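PDB 2VTW: fiber protein 2, which probably forms the spikes at the capsid vertices and attaches the virion to its host receptor, this chain being the receptor-binding head of the trimeric short fibre. Local coordinates for residues T154-T159 with Y164-F169; A106-S111 with R150-P155; Y134-I137 with N143-S146. One frame throughout, in Å; residues are numbered along the deposited sequence.

Contact 1: residues T154-T159 with Y164-F169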
loop_
_atom_site.group_PDB
_atom_site.type_symbol
_atom_site.label_atom_id
_atom_site.label_comp_id
_atom_site.label_asym_id
_atom_site.label_seq_id
_atom_site.Cartn_x
_atom_site.Cartn_y
_atom_site.Cartn_z
ATOM N N THR A 154 8.774 3.830 15.299
ATOM C CA THR A 154 8.883 4.694 16.473
ATOM C C THR A 154 10.034 4.226 17.366
ATOM O O THR A 154 10.197 3.026 17.572
ATOM C CB THR A 154 7.586 4.601 17.334
ATOM O OG1 THR A 154 6.419 4.819 16.512
ATOM C CG2 THR A 154 7.629 5.588 18.444
ATOM N N PRO A 155 10.839 5.157 17.883
ATOM C CA PRO A 155 11.851 4.781 18.902
ATOM C C PRO A 155 11.215 4.540 20.273
ATOM O O PRO A 155 10.519 5.405 20.763
ATOM C CB PRO A 155 12.781 5.996 18.965
ATOM C CG PRO A 155 12.058 7.103 18.329
ATOM C CD PRO A 155 10.876 6.580 17.556
ATOM N N VAL A 156 11.456 3.376 20.868
ATOM C CA VAL A 156 10.852 3.044 22.169
ATOM C C VAL A 156 11.930 3.038 23.279
ATOM O O VAL A 156 12.888 2.283 23.195
ATOM C CB VAL A 156 10.127 1.689 22.120
ATOM C CG1 VAL A 156 9.386 1.423 23.424
ATOM C CG2 VAL A 156 9.154 1.639 20.931
ATOM N N LEU A 157 11.778 3.903 24.283
ATOM C CA LEU A 157 12.765 3.977 25.362
ATOM C C LEU A 157 12.426 2.913 26.412
ATOM O O LEU A 157 11.450 3.043 27.156
ATOM C CB LEU A 157 12.854 5.380 25.965
ATOM C CG LEU A 157 14.030 5.656 26.929
ATOM C CD1 LEU A 157 15.398 5.566 26.262
ATOM C CD2 LEU A 157 13.831 7.006 27.585
ATOM N N ALA A 158 13.215 1.841 26.396
ATOM C CA ALA A 158 13.092 0.734 27.329
ATOM C C ALA A 158 13.549 1.157 28.739
ATOM O O ALA A 158 14.107 2.260 28.931
ATOM C CB ALA A 158 13.930 -0.434 26.833
ATOM N N THR A 159 13.324 0.283 29.727
ATOM C CA THR A 159 13.730 0.585 31.106
ATOM C C THR A 159 15.244 0.628 31.279
ATOM O O THR A 159 15.727 1.328 32.163
ATOM C CB THR A 159 13.080 -0.365 32.140
ATOM O OG1 THR A 159 13.286 -1.725 31.744
ATOM C CG2 THR A 159 11.606 -0.091 32.240
ATOM N N TYR A 164 14.848 1.481 21.240
ATOM C CA TYR A 164 14.727 0.466 20.194
ATOM C C TYR A 164 13.629 0.896 19.179
ATOM O O TYR A 164 12.576 1.425 19.554
ATOM C CB TYR A 164 14.296 -0.886 20.782
ATOM C CG TYR A 164 15.222 -1.467 21.821
ATOM C CD1 TYR A 164 16.017 -2.570 21.533
ATOM C CD2 TYR A 164 15.265 -0.934 23.112
ATOM C CE1 TYR A 164 16.869 -3.127 22.506
ATOM C CE2 TYR A 164 16.117 -1.479 24.097
ATOM C CZ TYR A 164 16.918 -2.572 23.783
ATOM O OH TYR A 164 17.761 -3.120 24.744
ATOM N N ASN A 165 13.876 0.626 17.902
ATOM C CA ASN A 165 12.923 0.988 16.836
ATOM C C ASN A 165 11.939 -0.154 16.554
ATOM O O ASN A 165 12.323 -1.243 16.143
ATOM C CB ASN A 165 13.660 1.399 15.575
ATOM C CG ASN A 165 14.525 2.641 15.769
ATOM O OD1 ASN A 165 14.155 3.616 16.436
ATOM N ND2 ASN A 165 15.697 2.598 15.189
ATOM N N LEU A 166 10.668 0.123 16.835
ATOM C CA LEU A 166 9.542 -0.783 16.614
ATOM C C LEU A 166 8.505 -0.107 15.695
ATOM O O LEU A 166 8.581 1.101 15.481
ATOM C CB LEU A 166 8.869 -1.127 17.947
ATOM C CG LEU A 166 9.518 -2.225 18.838
ATOM C CD1 LEU A 166 10.912 -1.808 19.335
ATOM C CD2 LEU A 166 8.566 -2.551 19.995
ATOM N N ILE A 167 7.536 -0.890 15.204
ATOM C CA ILE A 167 6.388 -0.360 14.450
ATOM C C ILE A 167 5.115 -0.291 15.318
ATOM O O ILE A 167 4.639 -1.306 15.773
ATOM C CB ILE A 167 6.072 -1.210 13.155
ATOM C CG1 ILE A 167 7.355 -1.603 12.416
ATOM C CG2 ILE A 167 5.065 -0.415 12.240
ATOM C CD1 ILE A 167 7.221 -2.731 11.414
ATOM N N ALA A 168 4.579 0.908 15.523
ATOM C CA ALA A 168 3.296 1.101 16.185
ATOM C C ALA A 168 2.169 1.111 15.134
ATOM O O ALA A 168 2.259 1.834 14.130
ATOM C CB ALA A 168 3.281 2.397 16.980
ATOM N N PHE A 169 1.155 0.274 15.361
ATOM C CA PHE A 169 -0.076 0.234 14.562
ATOM C C PHE A 169 -1.194 0.710 15.455
ATOM O O PHE A 169 -1.504 0.038 16.430
ATOM C CB PHE A 169 -0.417 -1.183 14.132
ATOM C CG PHE A 169 0.496 -1.768 13.097
ATOM C CD1 PHE A 169 0.071 -1.937 11.799
ATOM C CD2 PHE A 169 1.758 -2.216 13.439
ATOM C CE1 PHE A 169 0.888 -2.501 10.848
ATOM C CE2 PHE A 169 2.604 -2.786 12.472
ATOM C CZ PHE A 169 2.181 -2.923 11.186
#
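T154-P155-V156 and Y164-N165-L166 pair as the two strands of an antiparallel beta hairpin. The short strand axes come within 4.5 Å of each other but run at 125°, well short of antiparallel, so the pair is strongly twisted. T154 with L166 and V156 with Y164 are hydrogen-bonded pairs, each closed by two backbone bonds. T154 N lies 2.7 Å from L166 O and V156 N 2.6 Å from Y164 O. Between them P155 faces N165 as a non-hydrogen-bonded pair, which suits a proline, since its nitrogen has no hydrogen to give. N165 CA-H points to T154 O across the same gap, with CA 3.5 Å from the oxygen.

Side chains alternate between the faces. On one, the amide oxygen of N165 lies against the P155 ring, N165 OD1 to P155 CB 3.7 Å; with CG turned beside its own backbone N (chi1 -63°), the amide can lean back over the partner strand. On the other face V156 and L166 cross at about a right angle, V156 CG2 meeting L166 CB at 4.1 Å. At the turn end A158 CB approaches the Y164 ring obliquely, 3.7 Å from CE2, while V156 O lies at the ring's edge. The Y164 hydroxyl is hydrogen-bonded to Q82 and N160, and F79 meets the ring edge-to-face.

W75 of strand 71-76 packs against T154, V156, L166 and A168. Backbone bonds continue the sheet on both flanks, from I167 to V76 of strand 71-76 and from P155 and L157 to F115 of the short strand 115-116.

Contact 2: residues A106-S111 with R150-P155; sequences ARNPIS and RMQVTP
V153 O accepts the side-chain amide of N108, with ND2 at 2.9 Å, and the bond is well aimed at both ends. The N-H points at the oxygen with an angle of 167°, V153 O lies nearly in the amide plane of N108, and the donor sits in the carbonyl plane on a lone pair. N108 extends with CG opposite its backbone N (chi1 -172°), which carries the amide from the loop to the strand. Its other end looks back into its own loop: OD1 takes a weak, long bond from I110 N, adding only a little to the hold of the V153 bond. Beside this bond V153 CG1 lies against N108 CB at 4.0 Å and against the carbonyl oxygen A106 O at 3.4 Å.

One residue earlier on the strand, Q152 NE2 donates to T154 OG1 at 2.7 Å, and its OE1 accepts backbone N-H groups of R127 and F128. Y49 of the second subunit packs on N108 and P109.

N108 to S111 form a type I beta turn, closed by S111 N to N108 O. The arrangement is that of a loop docked on a beta strand of the head domain, with a buried asparagine joining the turn to a strand carbonyl.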
loop_
_atom_site.group_PDB
_atom_site.type_symbol
_atom_site.label_atom_id
_atom_site.label_comp_id
_atom_site.label_asym_id
_atom_site.label_seq_id
_atom_site.Cartn_x
_atom_site.Cartn_y
_atom_site.Cartn_z
ATOM N N ALA A 106 14.336 0.309 10.013
ATOM C CA ALA A 106 15.308 1.395 10.080
ATOM C C ALA A 106 14.825 2.511 10.973
ATOM O O ALA A 106 13.628 2.697 11.179
ATOM C CB ALA A 106 15.661 1.923 8.644
ATOM N N ARG A 107 15.762 3.266 11.527
ATOM C CA ARG A 107 15.452 4.458 12.298
ATOM C C ARG A 107 14.578 5.314 11.404
ATOM O O ARG A 107 14.868 5.437 10.226
ATOM C CB ARG A 107 16.753 5.223 12.615
ATOM C CG ARG A 107 16.663 6.382 13.638
ATOM C CD ARG A 107 17.894 7.383 13.513
ATOM N NE ARG A 107 17.482 8.686 12.922
ATOM C CZ ARG A 107 18.066 9.315 11.899
ATOM N NH1 ARG A 107 19.143 8.833 11.294
ATOM N NH2 ARG A 107 17.576 10.467 11.479
ATOM N N ASN A 108 13.546 5.895 11.985
ATOM C CA ASN A 108 12.624 6.780 11.289
ATOM C C ASN A 108 13.147 8.229 11.309
ATOM O O ASN A 108 13.100 8.907 12.341
ATOM C CB ASN A 108 11.244 6.670 11.942
ATOM C CG ASN A 108 10.176 7.416 11.175
ATOM O OD1 ASN A 108 10.463 8.054 10.155
ATOM N ND2 ASN A 108 8.938 7.326 11.644
ATOM N N PRO A 109 13.620 8.720 10.169
ATOM C CA PRO A 109 14.232 10.042 10.160
ATOM C C PRO A 109 13.295 11.255 10.323
ATOM O O PRO A 109 13.771 12.363 10.536
ATOM C CB PRO A 109 14.934 10.071 8.818
ATOM C CG PRO A 109 14.110 9.225 7.963
ATOM C CD PRO A 109 13.615 8.124 8.831
ATOM N N ILE A 110 11.980 11.060 10.281
ATOM C CA ILE A 110 11.086 12.162 10.584
ATOM C C ILE A 110 11.017 12.395 12.101
ATOM O O ILE A 110 10.510 13.418 12.537
ATOM C CB ILE A 110 9.673 11.988 9.933
ATOM C CG1 ILE A 110 8.800 11.029 10.727
ATOM C CG2 ILE A 110 9.806 11.544 8.445
ATOM C CD1 ILE A 110 7.348 10.975 10.257
ATOM N N SER A 111 11.582 11.469 12.891
ATOM C CA SER A 111 11.820 11.671 14.353
ATOM C C SER A 111 10.538 11.881 15.123
ATOM O O SER A 111 10.337 12.932 15.729
ATOM C CB SER A 111 12.793 12.825 14.634
ATOM O OG SER A 111 14.074 12.539 14.095
ATOM N N ARG A 150 -3.159 3.821 11.465
ATOM C CA ARG A 150 -1.929 4.616 11.344
ATOM C C ARG A 150 -0.706 3.755 11.652
ATOM O O ARG A 150 -0.677 3.052 12.649
ATOM C CB ARG A 150 -1.972 5.813 12.274
ATOM C CG ARG A 150 -0.789 6.795 12.106
ATOM C CD ARG A 150 -0.930 7.613 10.875
ATOM N NE ARG A 150 -2.076 8.508 10.944
ATOM C CZ ARG A 150 -2.422 9.376 10.001
ATOM N NH1 ARG A 150 -1.737 9.462 8.879
ATOM N NH2 ARG A 150 -3.471 10.169 10.191
ATOM N N MET A 151 0.307 3.803 10.787
ATOM C CA MET A 151 1.490 2.974 10.954
ATOM C C MET A 151 2.756 3.859 11.026
ATOM O O MET A 151 3.010 4.681 10.132
ATOM C CB MET A 151 1.568 1.952 9.842
ATOM C CG MET A 151 0.285 1.109 9.682
ATOM S SD MET A 151 0.199 0.364 8.056
ATOM C CE MET A 151 -1.556 0.119 7.895
ATOM N N GLN A 152 3.518 3.697 12.120
ATOM C CA GLN A 152 4.601 4.598 12.453
ATOM C C GLN A 152 5.759 3.832 13.099
ATOM O O GLN A 152 5.631 3.298 14.213
ATOM C CB GLN A 152 4.105 5.693 13.388
ATOM C CG GLN A 152 5.151 6.767 13.769
ATOM C CD GLN A 152 4.719 7.525 15.005
ATOM O OE1 GLN A 152 3.818 8.363 14.956
ATOM N NE2 GLN A 152 5.338 7.210 16.138
ATOM N N VAL A 153 6.883 3.757 12.391
ATOM C CA VAL A 153 8.120 3.272 13.021
ATOM C C VAL A 153 8.533 4.306 14.087
ATOM O O VAL A 153 8.611 5.506 13.818
ATOM C CB VAL A 153 9.218 3.067 12.009
ATOM C CG1 VAL A 153 10.564 2.814 12.704
ATOM C CG2 VAL A 153 8.853 1.920 11.093
ATOM N N THR A 154 8.774 3.830 15.299
ATOM C CA THR A 154 8.883 4.694 16.473
ATOM C C THR A 154 10.034 4.226 17.366
ATOM O O THR A 154 10.197 3.026 17.572
ATOM C CB THR A 154 7.586 4.601 17.334
ATOM O OG1 THR A 154 6.419 4.819 16.512
ATOM C CG2 THR A 154 7.629 5.588 18.444
ATOM N N PRO A 155 10.839 5.157 17.883
ATOM C CA PRO A 155 11.851 4.781 18.902
ATOM C C PRO A 155 11.215 4.540 20.273
ATOM O O PRO A 155 10.519 5.405 20.763
ATOM C CB PRO A 155 12.781 5.996 18.965
ATOM C CG PRO A 155 12.058 7.103 18.329
ATOM C CD PRO A 155 10.876 6.580 17.556
#

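Contact 3: residues Y134-I137 with N143-S146. With SO4 (sulfate ion), chain N.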
loop_
_atom_site.group_PDB
_atom_site.type_symbol
_atom_site.label_atom_id
_atom_site.label_comp_id
_atom_site.label_asym_id
_atom_site.label_seq_id
_atom_site.Cartn_x
_atom_site.Cartn_y
_atom_site.Cartn_z
ATOM N N TYR A 134 -9.617 0.266 6.514
ATOM C CA TYR A 134 -10.095 -1.124 6.453
ATOM C C TYR A 134 -11.527 -1.230 6.934
ATOM O O TYR A 134 -12.008 -0.423 7.727
ATOM C CB TYR A 134 -9.235 -2.083 7.326
ATOM C CG TYR A 134 -7.823 -2.116 6.903
ATOM C CD1 TYR A 134 -7.315 -3.156 6.135
ATOM C CD2 TYR A 134 -6.981 -1.076 7.256
ATOM C CE1 TYR A 134 -5.984 -3.138 5.723
ATOM C CE2 TYR A 134 -5.681 -1.051 6.856
ATOM C CZ TYR A 134 -5.193 -2.072 6.083
ATOM O OH TYR A 134 -3.875 -1.979 5.726
ATOM N N ARG A 135 -12.198 -2.246 6.438
ATOM C CA ARG A 135 -13.435 -2.670 7.058
ATOM C C ARG A 135 -13.209 -4.044 7.677
ATOM O O ARG A 135 -12.851 -4.986 6.980
ATOM C CB ARG A 135 -14.581 -2.706 6.059
ATOM C CG ARG A 135 -15.900 -3.087 6.713
ATOM C CD ARG A 135 -17.013 -3.295 5.707
ATOM N NE ARG A 135 -17.566 -2.019 5.236
ATOM C CZ ARG A 135 -17.571 -1.583 3.974
ATOM N NH1 ARG A 135 -17.081 -2.299 2.988
ATOM N NH2 ARG A 135 -18.134 -0.405 3.687
ATOM N N PRO A 136 -13.452 -4.156 8.990
ATOM C CA PRO A 136 -13.341 -5.442 9.660
ATOM C C PRO A 136 -14.631 -6.270 9.601
ATOM O O PRO A 136 -15.682 -5.778 9.175
ATOM C CB PRO A 136 -13.082 -5.038 11.101
ATOM C CG PRO A 136 -13.875 -3.819 11.274
ATOM C CD PRO A 136 -13.889 -3.103 9.929
ATOM N N ILE A 137 -14.527 -7.498 10.094
ATOM C CA ILE A 137 -15.632 -8.445 10.211
ATOM C C ILE A 137 -16.084 -8.526 11.693
ATOM O O ILE A 137 -15.239 -8.621 12.599
ATOM C CB ILE A 137 -15.165 -9.840 9.769
ATOM C CG1 ILE A 137 -15.494 -10.104 8.294
ATOM C CG2 ILE A 137 -15.847 -10.913 10.599
ATOM C CD1 ILE A 137 -16.746 -10.936 8.089
ATOM N N ASN A 143 -20.045 -3.585 16.897
ATOM C CA ASN A 143 -19.983 -2.870 15.610
ATOM C C ASN A 143 -19.095 -1.635 15.741
ATOM O O ASN A 143 -19.536 -0.552 16.131
ATOM C CB ASN A 143 -21.394 -2.479 15.098
ATOM C CG ASN A 143 -21.387 -1.986 13.639
ATOM O OD1 ASN A 143 -20.393 -1.443 13.137
ATOM N ND2 ASN A 143 -22.503 -2.183 12.956
ATOM N N THR A 144 -17.824 -1.815 15.402
ATOM C CA THR A 144 -16.832 -0.725 15.405
ATOM C C THR A 144 -16.931 0.214 14.195
ATOM O O THR A 144 -16.294 1.280 14.170
ATOM C CB THR A 144 -15.394 -1.313 15.374
ATOM O OG1 THR A 144 -15.228 -2.111 14.194
ATOM C CG2 THR A 144 -15.120 -2.185 16.630
ATOM N N GLY A 145 -17.714 -0.174 13.193
ATOM C CA GLY A 145 -17.640 0.485 11.884
ATOM C C GLY A 145 -16.307 0.150 11.194
ATOM O O GLY A 145 -15.653 -0.837 11.524
ATOM N N SER A 146 -15.927 0.962 10.210
ATOM C CA SER A 146 -14.606 0.844 9.571
ATOM C C SER A 146 -13.506 1.310 10.542
ATOM O O SER A 146 -13.753 2.078 11.457
ATOM C CB SER A 146 -14.536 1.649 8.258
ATOM O OG SER A 146 -15.206 0.949 7.220
HETATM S S SO4 N . -21.461 0.370 4.974
HETATM O O1 SO4 N . -20.127 0.919 5.278
HETATM O O2 SO4 N . -21.737 -0.808 5.803
HETATM O O3 SO4 N . -22.447 1.364 5.371
HETATM O O4 SO4 N . -21.639 0.032 3.558
HETATM O O HOH W 1 -18.003 -0.113 7.478
#
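The bend that links strand 129-140 to strand 147-157 folds back here on the strand it has just left, at the edge where subunits of the trimer meet. P136 and S146 carry most of the contact, which has no direct hydrogen bond between the two segments. The CG-CD edge of the P136 ring meets the bend, CD 3.3 Å from G145 O and CG 3.6 Å from T144 OG1. S146 CB rests 3.3 Å from Y134 O.

The bend is braced from within. N143 OD1 accepts from G145 N at 3.0 Å, an Asx turn, and the T144 hydroxyl donates to G145 O; G145 itself has a positive phi (69°), which by itself favours glycine.

R135 runs out past S146, bent at chi3 (-78°), which turns the guanidinium to the sulfate. R135 NH2 donates to sulfate O1 at 2.9 Å, the oxygen lying at the guanidinium edge, near its plane. One water accepts from R135 NE, donates to the same sulfate oxygen and is hydrogen-bonded to S146 OG at 3.0 Å.

R135 NH1 donates to R127 O of the third subunit, whose R127 NH2 also binds the sulfate. The anion, probably from the crystallisation liquor, would offset the positive charge of two arginines from different subunits, and water supplies the polar connection between the segments.

Contacts 1 and 2 share T154 and P155 of strand 147-157 and are both largely buried, whereas contact 3 is only partly so and lies at the other end of that strand, about 26 to 27 Å away between centres. Contact 1 is held chiefly by paired backbone bonds, contact 2 by one side-chain amide from a loop, and contact 3 by carbon-to-oxygen packing and a bridging water, with a sulfate beside it. A168 N probably donates to Q152 O between contacts 1 and 2, and M151 CE packs on Y134 OH between contacts 2 and 3. Neighbouring subunits border contacts 2 and 3; no other chain of the assembly touches the segments of contact 1.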